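NADP-dependent alcohol dehydrogenase (Entamoeba histolytica, PDB 2OUI) probably catalyses the reversible, NADP-dependent interconversion of alcohols with aldehydes or ketones, as a zinc-binding, tetrameric medium-chain alcohol dehydrogenase. Local coordinates at residues Leu4-Trp14 with Leu327-Met335; Gly69-Val77 with Glu128-Leu136. The protein carries 1 engineered substitution. One frame throughout, in Å; residues are numbered along the deposited sequence.

Contact 1: residues Leu4-Trp14 with Leu327-Met335; sequences LAMLGIGRIGW and LEKVEDALM
The indole of Trp-14 turns its edge to residues 327-331, while Leu-4 of the neighbouring strand lies against one of its faces, with CB 3.8 Å above the ring plane and offset toward the rim. Glu-331 OE1 and the carbonyl oxygens of Leu-327 and Glu-328 are gathered along that edge. NE1 of Trp-14 donates a bent hydrogen bond to Glu-331 OE1 (3.1 Å, 143° at the hydrogen). The acceptor stays close to the indole plane, but the donor comes from well above the carboxylate, whose plane is 76° from that of the ring. At the far corner of the ring, CH2 meets Val-330 CG2 at 3.6 Å, the two side chains crossing at about a right angle.

Glu-331 reaches the indole because CG stands opposite the backbone N (chi1 -175°) and the chain continues extended. Its other oxygen, OE2, accepts a hydrogen bond of 2.6 Å from a water that also donates to Ile-12 O, so the carboxylate holds the Trp-14 ring directly and the Ile-12 backbone through water. The rest of the contact is apolar. Leu-4 CD2 packs 3.7 Å from Glu-331 CA, between Val-330 and Leu-334. Ile-12 CD1 touches Leu-334 CD2 and reaches tip to tip toward Met-335 CE (3.8 Å). Val-44 of helix 38-46 also packs on Ile-12, and Trp-45 on Met-335.

Strands 2-8 and 11-16 form an antiparallel beta hairpin closed by a type II turn from Gly-8 to Arg-11, and helix 329-339 packs on it. The side chain of Leu-334 is about 9 Å from the bound zinc ion, consistent with the catalytic domain of a zinc-containing medium-chain alcohol dehydrogenase.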
loop_
_atom_site.group_PDB
_atom_site.type_symbol
_atom_site.label_atom_id
_atom_site.label_comp_id
_atom_site.label_asym_id
_atom_site.label_seq_id
_atom_site.Cartn_x
_atom_site.Cartn_y
_atom_site.Cartn_z
ATOM N N LEU A 4 6.214 20.147 36.984
ATOM C CA LEU A 4 6.828 21.291 36.312
ATOM C C LEU A 4 5.912 21.667 35.159
ATOM O O LEU A 4 5.687 20.832 34.269
ATOM C CB LEU A 4 8.218 20.933 35.779
ATOM C CG LEU A 4 8.873 22.103 35.021
ATOM C CD1 LEU A 4 9.147 23.221 35.972
ATOM C CD2 LEU A 4 10.155 21.652 34.344
ATOM N N ALA A 5 5.387 22.902 35.181
ATOM C CA ALA A 5 4.311 23.321 34.267
ATOM C C ALA A 5 4.646 24.509 33.362
ATOM O O ALA A 5 5.515 25.317 33.695
ATOM C CB ALA A 5 3.054 23.658 35.053
ATOM N N MET A 6 3.939 24.596 32.226
ATOM C CA MET A 6 3.864 25.819 31.424
ATOM C C MET A 6 2.813 26.685 32.084
ATOM O O MET A 6 1.628 26.329 32.100
ATOM C CB MET A 6 3.416 25.498 30.000
ATOM C CG MET A 6 3.171 26.729 29.137
ATOM S SD MET A 6 2.843 26.181 27.458
ATOM C CE MET A 6 2.531 27.780 26.701
ATOM N N LEU A 7 3.246 27.805 32.651
ATOM C CA LEU A 7 2.345 28.697 33.353
ATOM C C LEU A 7 1.725 29.706 32.388
ATOM O O LEU A 7 0.664 30.271 32.655
ATOM C CB LEU A 7 3.098 29.415 34.457
ATOM C CG LEU A 7 3.895 28.539 35.425
ATOM C CD1 LEU A 7 4.634 29.400 36.424
ATOM C CD2 LEU A 7 2.978 27.560 36.121
ATOM N N GLY A 8 2.407 29.932 31.278
ATOM C CA GLY A 8 1.938 30.833 30.231
ATOM C C GLY A 8 2.982 30.775 29.143
ATOM O O GLY A 8 4.047 30.188 29.352
ATOM N N ILE A 9 2.693 31.352 27.981
ATOM C CA ILE A 9 3.713 31.458 26.939
ATOM C C ILE A 9 4.951 32.121 27.543
ATOM O O ILE A 9 4.854 33.178 28.167
ATOM C CB ILE A 9 3.190 32.183 25.668
ATOM C CG1 ILE A 9 2.192 31.265 24.947
ATOM C CG2 ILE A 9 4.355 32.576 24.732
ATOM C CD1 ILE A 9 1.509 31.887 23.728
ATOM N N GLY A 10 6.095 31.444 27.410
ATOM C CA GLY A 10 7.369 31.955 27.920
ATOM C C GLY A 10 7.669 31.793 29.409
ATOM O O GLY A 10 8.654 32.356 29.887
ATOM N N ARG A 11 6.848 31.040 30.146
ATOM C CA ARG A 11 6.999 30.925 31.615
ATOM C C ARG A 11 6.815 29.486 32.096
ATOM O O ARG A 11 5.813 28.842 31.781
ATOM C CB ARG A 11 5.984 31.811 32.365
ATOM C CG ARG A 11 6.393 33.241 32.615
ATOM C CD ARG A 11 5.403 33.990 33.537
ATOM N NE ARG A 11 4.002 33.689 33.217
ATOM C CZ ARG A 11 3.125 33.148 34.065
ATOM N NH1 ARG A 11 3.477 32.837 35.309
ATOM N NH2 ARG A 11 1.878 32.927 33.665
ATOM N N ILE A 12 7.776 28.979 32.865
ATOM C CA ILE A 12 7.640 27.650 33.465
ATOM C C ILE A 12 7.947 27.720 34.943
ATOM O O ILE A 12 8.674 28.603 35.389
ATOM C CB ILE A 12 8.543 26.555 32.799
ATOM C CG1 ILE A 12 10.039 26.757 33.128
ATOM C CG2 ILE A 12 8.293 26.461 31.301
ATOM C CD1 ILE A 12 10.928 25.648 32.465
ATOM N N GLY A 13 7.377 26.792 35.707
ATOM C CA GLY A 13 7.653 26.711 37.129
ATOM C C GLY A 13 6.935 25.530 37.761
ATOM O O GLY A 13 6.047 24.926 37.159
ATOM N N TRP A 14 7.337 25.196 38.981
ATOM C CA TRP A 14 6.721 24.102 39.723
ATOM C C TRP A 14 5.386 24.536 40.319
ATOM O O TRP A 14 5.288 25.600 40.931
ATOM C CB TRP A 14 7.675 23.612 40.827
ATOM C CG TRP A 14 8.896 23.006 40.223
ATOM C CD1 TRP A 14 10.053 23.651 39.886
ATOM C CD2 TRP A 14 9.059 21.636 39.802
ATOM N NE1 TRP A 14 10.941 22.761 39.308
ATOM C CE2 TRP A 14 10.362 21.524 39.240
ATOM C CE3 TRP A 14 8.247 20.485 39.881
ATOM C CZ2 TRP A 14 10.871 20.308 38.727
ATOM C CZ3 TRP A 14 8.753 19.258 39.370
ATOM C CH2 TRP A 14 10.060 19.191 38.811
ATOM N N LEU A 327 13.777 14.296 40.623
ATOM C CA LEU A 327 12.685 14.905 39.875
ATOM C C LEU A 327 12.905 16.398 39.591
ATOM O O LEU A 327 12.579 16.868 38.507
ATOM C CB LEU A 327 11.349 14.688 40.584
ATOM C CG LEU A 327 10.099 15.218 39.857
ATOM C CD1 LEU A 327 9.898 14.621 38.474
ATOM C CD2 LEU A 327 8.824 14.987 40.715
ATOM N N GLU A 328 13.483 17.124 40.548
ATOM C CA GLU A 328 13.708 18.559 40.399
ATOM C C GLU A 328 14.576 18.841 39.183
ATOM O O GLU A 328 14.435 19.892 38.551
ATOM C CB GLU A 328 14.379 19.169 41.629
ATOM C CG GLU A 328 14.271 18.332 42.888
ATOM C CD GLU A 328 15.340 17.256 42.956
ATOM O OE1 GLU A 328 14.973 16.074 43.170
ATOM O OE2 GLU A 328 16.536 17.602 42.785
ATOM N N LYS A 329 15.450 17.898 38.825
ATOM C CA LYS A 329 16.374 18.142 37.704
ATOM C C LYS A 329 15.742 18.159 36.314
ATOM O O LYS A 329 16.426 18.526 35.359
ATOM C CB LYS A 329 17.567 17.175 37.723
ATOM C CG LYS A 329 18.394 17.210 38.989
ATOM C CD LYS A 329 18.991 18.562 39.267
ATOM C CE LYS A 329 19.668 18.556 40.633
ATOM N NZ LYS A 329 20.251 19.878 40.949
ATOM N N VAL A 330 14.459 17.804 36.181
ATOM C CA VAL A 330 13.786 17.935 34.871
ATOM C C VAL A 330 13.771 19.388 34.415
ATOM O O VAL A 330 13.793 19.660 33.209
ATOM C CB VAL A 330 12.356 17.305 34.772
ATOM C CG1 VAL A 330 12.408 15.817 35.040
ATOM C CG2 VAL A 330 11.351 17.989 35.683
ATOM N N GLU A 331 13.748 20.321 35.368
ATOM C CA GLU A 331 13.801 21.727 34.987
ATOM C C GLU A 331 15.136 22.070 34.328
ATOM O O GLU A 331 15.167 22.670 33.235
ATOM C CB GLU A 331 13.526 22.631 36.173
ATOM C CG GLU A 331 13.458 24.093 35.783
ATOM C CD GLU A 331 12.897 24.951 36.897
ATOM O OE1 GLU A 331 13.067 24.582 38.082
ATOM O OE2 GLU A 331 12.293 25.993 36.583
ATOM N N ASP A 332 16.227 21.657 34.965
ATOM C CA ASP A 332 17.572 21.798 34.387
ATOM C C ASP A 332 17.658 21.142 33.017
ATOM O O ASP A 332 18.179 21.747 32.063
ATOM C CB ASP A 332 18.617 21.179 35.313
ATOM C CG ASP A 332 18.538 21.710 36.725
ATOM O OD1 ASP A 332 17.495 21.534 37.401
ATOM O OD2 ASP A 332 19.545 22.292 37.170
ATOM N N ALA A 333 17.130 19.920 32.911
ATOM C CA ALA A 333 17.178 19.174 31.672
ATOM C C ALA A 333 16.389 19.889 30.576
ATOM O O ALA A 333 16.840 19.964 29.428
ATOM C CB ALA A 333 16.653 17.769 31.866
ATOM N N LEU A 334 15.221 20.429 30.911
ATOM C CA LEU A 334 14.422 21.104 29.875
ATOM C C LEU A 334 15.132 22.369 29.389
ATOM O O LEU A 334 15.115 22.673 28.197
ATOM C CB LEU A 334 13.010 21.437 30.369
ATOM C CG LEU A 334 12.074 22.161 29.387
ATOM C CD1 LEU A 334 11.848 21.387 28.077
ATOM C CD2 LEU A 334 10.741 22.486 30.078
ATOM N N MET A 335 15.769 23.081 30.306
ATOM C CA MET A 335 16.534 24.299 29.959
ATOM C C MET A 335 17.688 24.058 28.983
ATOM O O MET A 335 18.006 24.933 28.165
ATOM C CB MET A 335 17.027 25.005 31.209
ATOM C CG MET A 335 15.924 25.670 32.019
ATOM S SD MET A 335 14.803 26.688 31.025
ATOM C CE MET A 335 14.107 27.709 32.310
HETATM O O HOH W 1 11.239 28.291 37.103
#

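Contact 2: residues Gly69-Val77 with Glu128-Leu136; sequences GSLVKRLKV and EADANLALL
Leu-71 meets the other segment through a water, which donates from 2.8 Å to Leu-71 O and also to Asp-130 OD2. Next along the chain, Val-72 lays CG1 against the carboxylate of Asp-130, 3.4 Å from OD1. Lys-73 and Arg-74 then offer their backbone N-H groups to the two oxygens of this carboxylate. The bond from Lys-73 N to OD2 is short and nearly straight (2.8 Å, 167°) and uses the syn lone pair; that from Arg-74 N to OD1 (2.9 Å) arrives from above the carboxylate plane. With the water, three donors thus hold the group and fix its rotation.

Arg-74 contributes the aliphatic part of its side chain, with CB and CG lying over the carboxylate. Its guanidinium plane stands 88° from the carboxylate and makes no salt bridge with it; any influence of the two nearby positive charges on Asp-130 is probably only long-range. Leu-75 turns inward, CG set opposite its own carbonyl carbon (chi1 -60°). One methyl, CD1, packs on Ala-129 CB at 3.8 Å and on Leu-133, while CD2 meets Leu-135 CD2 at 3.8 Å as the two leucines run past each other in opposite directions. Val-81 of strand 80-83 also packs on both Leu-75 and Leu-133.

An aspartate in the short helix 129-132 thus holds the loop linking strands 61-68 and 80-83 by its backbone, while Leu-75 packs against Ala-129, Leu-133 and Leu-135. The contact fastens this loop onto the helix within the GroES-like domain, close to a subunit boundary where Ala-131 O accepts a hydrogen bond from Gln-96 of the second subunit.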
loop_
_atom_site.group_PDB
_atom_site.type_symbol
_atom_site.label_atom_id
_atom_site.label_comp_id
_atom_site.label_asym_id
_atom_site.label_seq_id
_atom_site.Cartn_x
_atom_site.Cartn_y
_atom_site.Cartn_z
ATOM N N GLY A 69 -7.119 1.048 37.409
ATOM C CA GLY A 69 -8.577 1.029 37.473
ATOM C C GLY A 69 -9.154 -0.372 37.559
ATOM O O GLY A 69 -8.461 -1.363 37.323
ATOM N N SER A 70 -10.438 -0.455 37.881
ATOM C CA SER A 70 -11.085 -1.738 38.137
ATOM C C SER A 70 -11.165 -2.672 36.928
ATOM O O SER A 70 -11.390 -3.869 37.100
ATOM C CB SER A 70 -12.470 -1.522 38.740
ATOM O OG SER A 70 -13.331 -0.864 37.822
ATOM N N LEU A 71 -10.969 -2.146 35.718
ATOM C CA LEU A 71 -11.067 -2.992 34.525
ATOM C C LEU A 71 -9.728 -3.221 33.834
ATOM O O LEU A 71 -9.684 -3.700 32.687
ATOM C CB LEU A 71 -12.070 -2.399 33.535
ATOM C CG LEU A 71 -13.541 -2.395 33.949
ATOM C CD1 LEU A 71 -14.331 -1.793 32.808
ATOM C CD2 LEU A 71 -14.021 -3.813 34.298
ATOM N N VAL A 72 -8.642 -2.876 34.528
ATOM C CA VAL A 72 -7.291 -3.066 34.004
ATOM C C VAL A 72 -6.935 -4.531 34.213
ATOM O O VAL A 72 -7.036 -5.028 35.331
ATOM C CB VAL A 72 -6.279 -2.104 34.684
ATOM C CG1 VAL A 72 -4.860 -2.487 34.325
ATOM C CG2 VAL A 72 -6.539 -0.631 34.234
ATOM N N LYS A 73 -6.530 -5.215 33.141
ATOM C CA LYS A 73 -6.302 -6.670 33.178
ATOM C C LYS A 73 -4.844 -7.095 32.988
ATOM O O LYS A 73 -4.485 -8.206 33.369
ATOM C CB LYS A 73 -7.142 -7.374 32.094
ATOM C CG LYS A 73 -8.640 -7.280 32.286
ATOM C CD LYS A 73 -9.361 -7.584 30.979
ATOM C CE LYS A 73 -10.870 -7.584 31.176
ATOM N NZ LYS A 73 -11.584 -7.922 29.904
ATOM N N ARG A 74 -4.022 -6.229 32.385
ATOM C CA ARG A 74 -2.695 -6.636 31.937
ATOM C C ARG A 74 -1.601 -6.103 32.866
ATOM O O ARG A 74 -0.425 -6.504 32.768
ATOM C CB ARG A 74 -2.432 -6.148 30.499
ATOM C CG ARG A 74 -3.430 -6.620 29.443
ATOM C CD ARG A 74 -2.973 -6.189 28.037
ATOM N NE ARG A 74 -1.751 -6.875 27.641
ATOM C CZ ARG A 74 -1.713 -8.062 27.036
ATOM N NH1 ARG A 74 -2.835 -8.701 26.733
ATOM N NH2 ARG A 74 -0.546 -8.608 26.717
ATOM N N LEU A 75 -1.988 -5.201 33.759
ATOM C CA LEU A 75 -1.023 -4.446 34.555
ATOM C C LEU A 75 -1.357 -4.529 36.010
ATOM O O LEU A 75 -2.523 -4.657 36.387
ATOM C CB LEU A 75 -1.061 -2.973 34.158
ATOM C CG LEU A 75 -0.720 -2.703 32.697
ATOM C CD1 LEU A 75 -1.173 -1.286 32.353
ATOM C CD2 LEU A 75 0.789 -2.904 32.451
ATOM N N LYS A 76 -0.338 -4.435 36.844
ATOM C CA LYS A 76 -0.590 -4.386 38.269
ATOM C C LYS A 76 0.290 -3.334 38.951
ATOM O O LYS A 76 1.347 -2.956 38.420
ATOM C CB LYS A 76 -0.417 -5.780 38.888
ATOM C CG LYS A 76 0.926 -6.426 38.627
ATOM C CD LYS A 76 0.919 -7.925 38.988
ATOM C CE LYS A 76 2.352 -8.479 39.164
ATOM N NZ LYS A 76 3.195 -8.401 37.919
ATOM N N VAL A 77 -0.161 -2.848 40.101
ATOM C CA VAL A 77 0.628 -1.926 40.917
ATOM C C VAL A 77 2.037 -2.504 41.117
ATOM O O VAL A 77 2.188 -3.688 41.464
ATOM C CB VAL A 77 -0.041 -1.660 42.277
ATOM C CG1 VAL A 77 0.905 -0.913 43.234
ATOM C CG2 VAL A 77 -1.343 -0.883 42.083
ATOM N N GLU A 128 -6.640 4.427 29.021
ATOM C CA GLU A 128 -6.580 3.113 28.344
ATOM C C GLU A 128 -5.251 2.384 28.602
ATOM O O GLU A 128 -4.522 2.011 27.681
ATOM C CB GLU A 128 -6.908 3.265 26.841
ATOM C CG GLU A 128 -8.397 3.624 26.670
ATOM C CD GLU A 128 -8.787 3.881 25.234
ATOM O OE1 GLU A 128 -8.220 3.221 24.334
ATOM O OE2 GLU A 128 -9.684 4.732 25.023
ATOM N N ALA A 129 -4.946 2.182 29.884
ATOM C CA ALA A 129 -3.616 1.721 30.280
ATOM C C ALA A 129 -3.197 0.345 29.712
ATOM O O ALA A 129 -2.026 0.151 29.386
ATOM C CB ALA A 129 -3.494 1.723 31.809
ATOM N N ASP A 130 -4.120 -0.607 29.616
ATOM C CA ASP A 130 -3.779 -1.906 29.039
ATOM C C ASP A 130 -3.310 -1.737 27.614
ATOM O O ASP A 130 -2.406 -2.433 27.163
ATOM C CB ASP A 130 -4.993 -2.859 29.037
ATOM C CG ASP A 130 -5.175 -3.576 30.367
ATOM O OD1 ASP A 130 -4.242 -3.545 31.200
ATOM O OD2 ASP A 130 -6.258 -4.178 30.577
ATOM N N ALA A 131 -3.935 -0.803 26.891
ATOM C CA ALA A 131 -3.642 -0.622 25.479
ATOM C C ALA A 131 -2.389 0.246 25.306
ATOM O O ALA A 131 -1.659 0.095 24.336
ATOM C CB ALA A 131 -4.819 0.045 24.800
ATOM N N ASN A 132 -2.138 1.148 26.254
ATOM C CA ASN A 132 -1.128 2.174 26.087
ATOM C C ASN A 132 0.194 2.025 26.847
ATOM O O ASN A 132 1.087 2.829 26.637
ATOM C CB ASN A 132 -1.740 3.552 26.372
ATOM C CG ASN A 132 -2.644 3.994 25.257
ATOM O OD1 ASN A 132 -2.347 3.726 24.098
ATOM N ND2 ASN A 132 -3.765 4.633 25.592
ATOM N N LEU A 133 0.325 1.019 27.715
ATOM C CA LEU A 133 1.585 0.822 28.452
ATOM C C LEU A 133 2.240 -0.540 28.141
ATOM O O LEU A 133 1.577 -1.580 28.211
ATOM C CB LEU A 133 1.325 0.930 29.960
ATOM C CG LEU A 133 0.917 2.343 30.425
ATOM C CD1 LEU A 133 0.554 2.329 31.900
ATOM C CD2 LEU A 133 2.001 3.379 30.123
ATOM N N ALA A 134 3.527 -0.510 27.784
ATOM C CA ALA A 134 4.295 -1.729 27.523
ATOM C C ALA A 134 5.072 -2.033 28.779
ATOM O O ALA A 134 5.623 -1.123 29.403
ATOM C CB ALA A 134 5.268 -1.510 26.352
ATOM N N LEU A 135 5.139 -3.299 29.160
ATOM C CA LEU A 135 6.055 -3.667 30.248
ATOM C C LEU A 135 7.521 -3.423 29.860
ATOM O O LEU A 135 7.907 -3.698 28.727
ATOM C CB LEU A 135 5.835 -5.133 30.674
ATOM C CG LEU A 135 4.487 -5.477 31.344
ATOM C CD1 LEU A 135 4.427 -6.976 31.642
ATOM C CD2 LEU A 135 4.210 -4.644 32.615
ATOM N N LEU A 136 8.329 -2.898 30.791
ATOM C CA LEU A 136 9.763 -2.685 30.567
ATOM C C LEU A 136 10.494 -4.034 30.544
ATOM O O LEU A 136 10.500 -4.731 31.551
ATOM C CB LEU A 136 10.354 -1.797 31.670
ATOM C CG LEU A 136 11.869 -1.500 31.632
ATOM C CD1 LEU A 136 12.295 -0.709 30.388
ATOM C CD2 LEU A 136 12.322 -0.793 32.918
HETATM O O HOH W 2 -8.560 -2.504 30.368
#

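Overall arrangement
The two contacts lie 29 Å apart between centres, with nearest atoms about 16 Å apart, and do not touch. Contact 2 is nested along the chain inside the long loop closed by contact 1: residues 4-14 come first, then 69-77 and 128-136, and 327-335 last. The mixed sheet links contact 2, beside strands 61-68, 80-83 and 134-135, to the helix side of contact 1 only, flanked by strands 320-325 and 346-350; strands 2-8 and 11-16 lie in a separate antiparallel sheet. Contact 1 brings the N-terminal hairpin against a helix from late in the chain, and contact 2 ties a loop within the GroES-like region, with the parallel Rossmann-type sheet built from intervening sequence.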